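Side-chain contacts in triacylglycerol lipase (Clostridium botulinum, PDB 5AH1), which hydrolyses the ester bonds of triacylglycerols and of synthetic polyesters and carries a zinc ion in its alpha/beta-hydrolase fold: residues A149-K153 / F154-R158; E200-I203 / N204-Q207. All coordinates share one frame; numbering follows the deposited sequence. Where two conformers were deposited one is given.

Interaction 1 of 2, residues A149-K153 / F154-R158; sequences AHAKK and FKHNR. With ZN (zinc ion), chain B.
The zinc site of this lipase draws two of its four ligands from one short piece of chain, H150 from the first turn of helix 148-154 and H156 from the loop that follows it; D130 and D302 complete it. NE2 of H150 and NE2 of H156 each lie 2.1 Å from the zinc ion, histidine offering a ring-nitrogen lone pair to the metal. The two rings stand at 63°, and H156 NE2 comes in at the edge of the H150 ring. With CG anti to the backbone N (chi1 174°), the H150 ring swings toward the metal and F154. One of its faces carries F154, whose CD2 sits 3.3 Å from H150 CE1, offset toward the rim. K153 runs alongside F154 and lays its CG over the centre of the phenyl face, 4.2 Å from the centroid, a CH-pi contact that uses the aliphatic part of a surface lysine. K155 is the first residue to leave helical geometry, with positive phi. This bend brings the H156 amide N within 3.1 Å of A151 O, on a lone pair of that carbonyl. H156 ND1 donates to N157 O at 2.8 Å with the acceptor in the ring plane, which helps fix the ring's rotation and directs NE2 to the metal.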
loop_
_atom_site.group_PDB
_atom_site.type_symbol
_atom_site.label_atom_id
_atom_site.label_comp_id
_atom_site.label_asym_id
_atom_site.label_seq_id
_atom_site.Cartn_x
_atom_site.Cartn_y
_atom_site.Cartn_z
ATOM N N ALA A 149 14.630 19.580 -6.556
ATOM C CA ALA A 149 13.498 20.390 -6.969
ATOM C C ALA A 149 12.306 20.114 -6.068
ATOM O O ALA A 149 11.655 21.028 -5.576
ATOM C CB ALA A 149 13.167 20.154 -8.421
ATOM N N HIS A 150 12.015 18.844 -5.864
ATOM C CA HIS A 150 10.917 18.443 -5.003
ATOM C C HIS A 150 11.111 18.951 -3.589
ATOM O O HIS A 150 10.192 19.524 -2.989
ATOM C CB HIS A 150 10.829 16.918 -4.992
ATOM C CG HIS A 150 9.830 16.386 -4.021
ATOM N ND1 HIS A 150 8.549 16.019 -4.380
ATOM C CD2 HIS A 150 9.929 16.142 -2.693
ATOM C CE1 HIS A 150 7.907 15.577 -3.312
ATOM N NE2 HIS A 150 8.717 15.656 -2.270
ATOM N N ALA A 151 12.309 18.765 -3.050
ATOM C CA ALA A 151 12.554 19.158 -1.667
ATOM C C ALA A 151 12.420 20.676 -1.504
ATOM O O ALA A 151 11.929 21.170 -0.486
ATOM C CB ALA A 151 13.922 18.679 -1.222
ATOM N N LYS A 152 12.842 21.424 -2.514
ATOM C CA LYS A 152 12.703 22.864 -2.467
ATOM C C LYS A 152 11.231 23.265 -2.542
ATOM O O LYS A 152 10.780 24.135 -1.795
ATOM C CB LYS A 152 13.481 23.536 -3.596
ATOM C CG LYS A 152 13.386 25.052 -3.549
ATOM C CD LYS A 152 14.256 25.690 -4.613
ATOM C CE LYS A 152 14.139 27.214 -4.607
ATOM N NZ LYS A 152 15.051 27.833 -5.620
ATOM N N LYS A 153 10.487 22.658 -3.456
ATOM C CA LYS A 153 9.082 22.977 -3.625
ATOM C C LYS A 153 8.263 22.722 -2.363
ATOM O O LYS A 153 7.426 23.543 -1.979
ATOM C CB LYS A 153 8.516 22.155 -4.784
ATOM C CG LYS A 153 7.029 22.373 -5.036
ATOM C CD LYS A 153 6.557 21.567 -6.234
ATOM C CE LYS A 153 5.081 21.766 -6.488
ATOM N NZ LYS A 153 4.827 23.155 -6.969
ATOM N N PHE A 154 8.508 21.579 -1.727
ATOM C CA PHE A 154 7.717 21.170 -0.575
ATOM C C PHE A 154 8.346 21.557 0.767
ATOM O O PHE A 154 7.766 21.318 1.822
ATOM C CB PHE A 154 7.381 19.682 -0.681
ATOM C CG PHE A 154 6.411 19.389 -1.791
ATOM C CD1 PHE A 154 5.119 19.865 -1.748
ATOM C CD2 PHE A 154 6.799 18.656 -2.897
ATOM C CE1 PHE A 154 4.231 19.604 -2.776
ATOM C CE2 PHE A 154 5.909 18.394 -3.930
ATOM C CZ PHE A 154 4.623 18.871 -3.867
ATOM N N LYS A 155 9.515 22.191 0.716
ATOM C CA LYS A 155 10.189 22.722 1.899
ATOM C C LYS A 155 10.531 21.644 2.912
ATOM O O LYS A 155 10.217 21.737 4.088
ATOM C CB LYS A 155 9.345 23.822 2.540
ATOM C CG LYS A 155 8.930 24.910 1.554
ATOM C CD LYS A 155 7.971 25.907 2.176
ATOM C CE LYS A 155 7.535 26.965 1.161
ATOM N NZ LYS A 155 6.853 26.391 -0.047
ATOM N N HIS A 156 11.199 20.607 2.426
ATOM C CA HIS A 156 11.754 19.574 3.290
ATOM C C HIS A 156 13.158 19.190 2.845
ATOM O O HIS A 156 13.671 19.702 1.861
ATOM C CB HIS A 156 10.786 18.381 3.489
ATOM C CG HIS A 156 10.622 17.421 2.331
ATOM N ND1 HIS A 156 11.636 16.630 1.833
ATOM C CD2 HIS A 156 9.498 17.034 1.675
ATOM C CE1 HIS A 156 11.149 15.836 0.893
ATOM N NE2 HIS A 156 9.850 16.046 0.788
ATOM N N ASN A 157 13.803 18.309 3.592
ATOM C CA ASN A 157 15.183 17.965 3.309
ATOM C C ASN A 157 15.278 17.190 2.010
ATOM O O ASN A 157 14.414 16.362 1.706
ATOM C CB ASN A 157 15.753 17.068 4.408
ATOM C CG ASN A 157 16.008 17.796 5.690
ATOM O OD1 ASN A 157 16.204 19.006 5.696
ATOM N ND2 ASN A 157 16.019 17.057 6.790
ATOM N N ARG A 158 16.349 17.425 1.258
ATOM C CA ARG A 158 16.639 16.611 0.079
ATOM C C ARG A 158 17.062 15.197 0.448
ATOM O O ARG A 158 16.674 14.246 -0.230
ATOM C CB ARG A 158 17.721 17.246 -0.785
ATOM C CG ARG A 158 18.099 16.403 -1.992
ATOM C CD ARG A 158 19.093 17.047 -2.950
ATOM N NE ARG A 158 19.529 16.068 -3.935
ATOM C CZ ARG A 158 20.528 16.253 -4.794
ATOM N NH1 ARG A 158 21.181 17.385 -4.897
ATOM N NH2 ARG A 158 20.902 15.256 -5.556
HETATM ZN ZN ZN B . 8.404 15.047 -0.302
HETATM O O HOH W 1 8.655 26.349 -1.984
#

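Interaction 2 of 2, residues E200-I203 / N204-Q207; sequences EEEI and NCGQ
E202 and Q207 meet with their flat ends crossed, the carboxylate and amide planes 59° apart, at the point where a short helix gives way to loop. The Q207 amide nitrogen NE2 grips E202 twice: it donates to OE1 at 2.9 Å, using the carboxylate's anti lone pair, and to the E202 backbone O at 3.0 Å, the latter acceptor lying close to the amide plane. Glutamine suits this place because one NH2 group supplies both hydrogens. Its CG lies between the backbone N and the carbonyl carbon (chi1 71°), and from there the extended chain carries the amide back over the helix end. The same carboxylate also accepts from the backbone N of A149 and of H150. E202 O takes a further bond from water 3, which in turn accepts from the Q207 backbone N, and a weak one from C205 N. G206, with positive phi, makes the reversal that a residue without a side chain adopts easily. E200 and N204 cross obliquely, and in the E200 conformer given water 2 joins E200 OE1 to N204 OD1. N204 N donates to E200 O at 2.9 Å, a helical i to i-4 bond. The contact occupies helix 200-204, just after helix 183-197, and the loop leading on toward strand 221-227; Q207 OE1 accepts from E148 N of helix 148-154, while E202 packs against the loop residues I210 and F214.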
loop_
_atom_site.group_PDB
_atom_site.type_symbol
_atom_site.label_atom_id
_atom_site.label_comp_id
_atom_site.label_asym_id
_atom_site.label_seq_id
_atom_site.Cartn_x
_atom_site.Cartn_y
_atom_site.Cartn_z
ATOM N N GLU A 200 11.074 15.229 -15.081
ATOM C CA GLU A 200 11.528 16.399 -15.825
ATOM C C GLU A 200 11.932 17.526 -14.881
ATOM O O GLU A 200 12.926 18.213 -15.108
ATOM C CB GLU A 200 10.442 16.887 -16.794
ATOM C CG GLU A 200 10.094 15.900 -17.913
ATOM C CD GLU A 200 11.297 15.488 -18.749
ATOM O OE1 GLU A 200 12.058 16.377 -19.187
ATOM O OE2 GLU A 200 11.470 14.271 -18.982
ATOM N N GLU A 201 11.167 17.711 -13.811
ATOM C CA GLU A 201 11.479 18.786 -12.863
ATOM C C GLU A 201 12.859 18.580 -12.263
ATOM O O GLU A 201 13.637 19.525 -12.147
ATOM C CB GLU A 201 10.444 18.875 -11.734
ATOM C CG GLU A 201 9.034 19.162 -12.197
ATOM C CD GLU A 201 8.189 17.892 -12.336
ATOM O OE1 GLU A 201 8.639 16.937 -13.010
ATOM O OE2 GLU A 201 7.077 17.839 -11.757
ATOM N N GLU A 202 13.176 17.343 -11.879
ATOM C CA GLU A 202 14.487 17.082 -11.314
ATOM C C GLU A 202 15.595 17.195 -12.364
ATOM O O GLU A 202 16.660 17.749 -12.101
ATOM C CB GLU A 202 14.535 15.717 -10.633
ATOM C CG GLU A 202 13.603 15.561 -9.460
ATOM C CD GLU A 202 13.799 16.587 -8.361
ATOM O OE1 GLU A 202 14.908 17.155 -8.218
ATOM O OE2 GLU A 202 12.816 16.789 -7.615
ATOM N N ILE A 203 15.364 16.630 -13.542
ATOM C CA ILE A 203 16.364 16.663 -14.598
ATOM C C ILE A 203 16.718 18.096 -14.967
ATOM O O ILE A 203 17.886 18.402 -15.220
ATOM C CB ILE A 203 15.859 15.901 -15.850
ATOM C CG1 ILE A 203 15.806 14.395 -15.582
ATOM C CG2 ILE A 203 16.726 16.197 -17.079
ATOM C CD1 ILE A 203 14.972 13.639 -16.603
ATOM N N ASN A 204 15.714 18.970 -15.023
ATOM C CA ASN A 204 15.916 20.323 -15.536
ATOM C C ASN A 204 16.375 21.343 -14.501
ATOM O O ASN A 204 16.706 22.455 -14.865
ATOM C CB ASN A 204 14.637 20.842 -16.208
ATOM C CG ASN A 204 14.309 20.105 -17.484
ATOM O OD1 ASN A 204 15.193 19.559 -18.138
ATOM N ND2 ASN A 204 13.037 20.110 -17.862
ATOM N N CYS A 205 16.412 21.003 -13.220
ATOM C CA CYS A 205 16.727 22.037 -12.239
ATOM C C CYS A 205 18.228 22.249 -12.050
ATOM O O CYS A 205 18.633 23.203 -11.390
ATOM C CB CYS A 205 16.034 21.771 -10.913
ATOM S SG CYS A 205 16.780 20.471 -9.965
ATOM N N GLY A 206 19.056 21.389 -12.640
ATOM C CA GLY A 206 20.489 21.626 -12.617
ATOM C C GLY A 206 21.138 21.358 -11.265
ATOM O O GLY A 206 22.103 22.026 -10.892
ATOM N N GLN A 207 20.620 20.385 -10.526
ATOM C CA GLN A 207 21.179 20.013 -9.230
ATOM C C GLN A 207 22.468 19.224 -9.381
ATOM O O GLN A 207 22.719 18.607 -10.428
ATOM C CB GLN A 207 20.170 19.182 -8.436
ATOM C CG GLN A 207 19.941 17.773 -8.957
ATOM C CD GLN A 207 18.639 17.227 -8.429
ATOM O OE1 GLN A 207 18.550 16.785 -7.274
ATOM N NE2 GLN A 207 17.588 17.292 -9.248
HETATM O O HOH W 2 14.466 17.435 -19.917
HETATM O O HOH W 3 19.281 18.348 -12.272
#

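How the interactions relate
Interactions 1 and 2 lie with their centres 13 Å apart and touch directly through E202. Its carboxylate faces the first turn of helix 148-154: OE2 is 2.8 Å from H150 N and OE1 3.0 Å from A149 N, both probable hydrogen bonds, and the negative charge probably interacts favourably with that helix's N-terminal end. Since H150 binds zinc, E202 is a second-shell residue, its side chain about 9 Å from the metal, and Q207 NE2, which bonds the same OE1, probably helps to position the carboxylate. A second meeting point joins the two loops, where R158 CZ packs 3.2 Å from Q207 OE1, while the R158 guanidinium pairs with D145. Residues 200-207 are thus tied to the first turn of the helix that supplies H150.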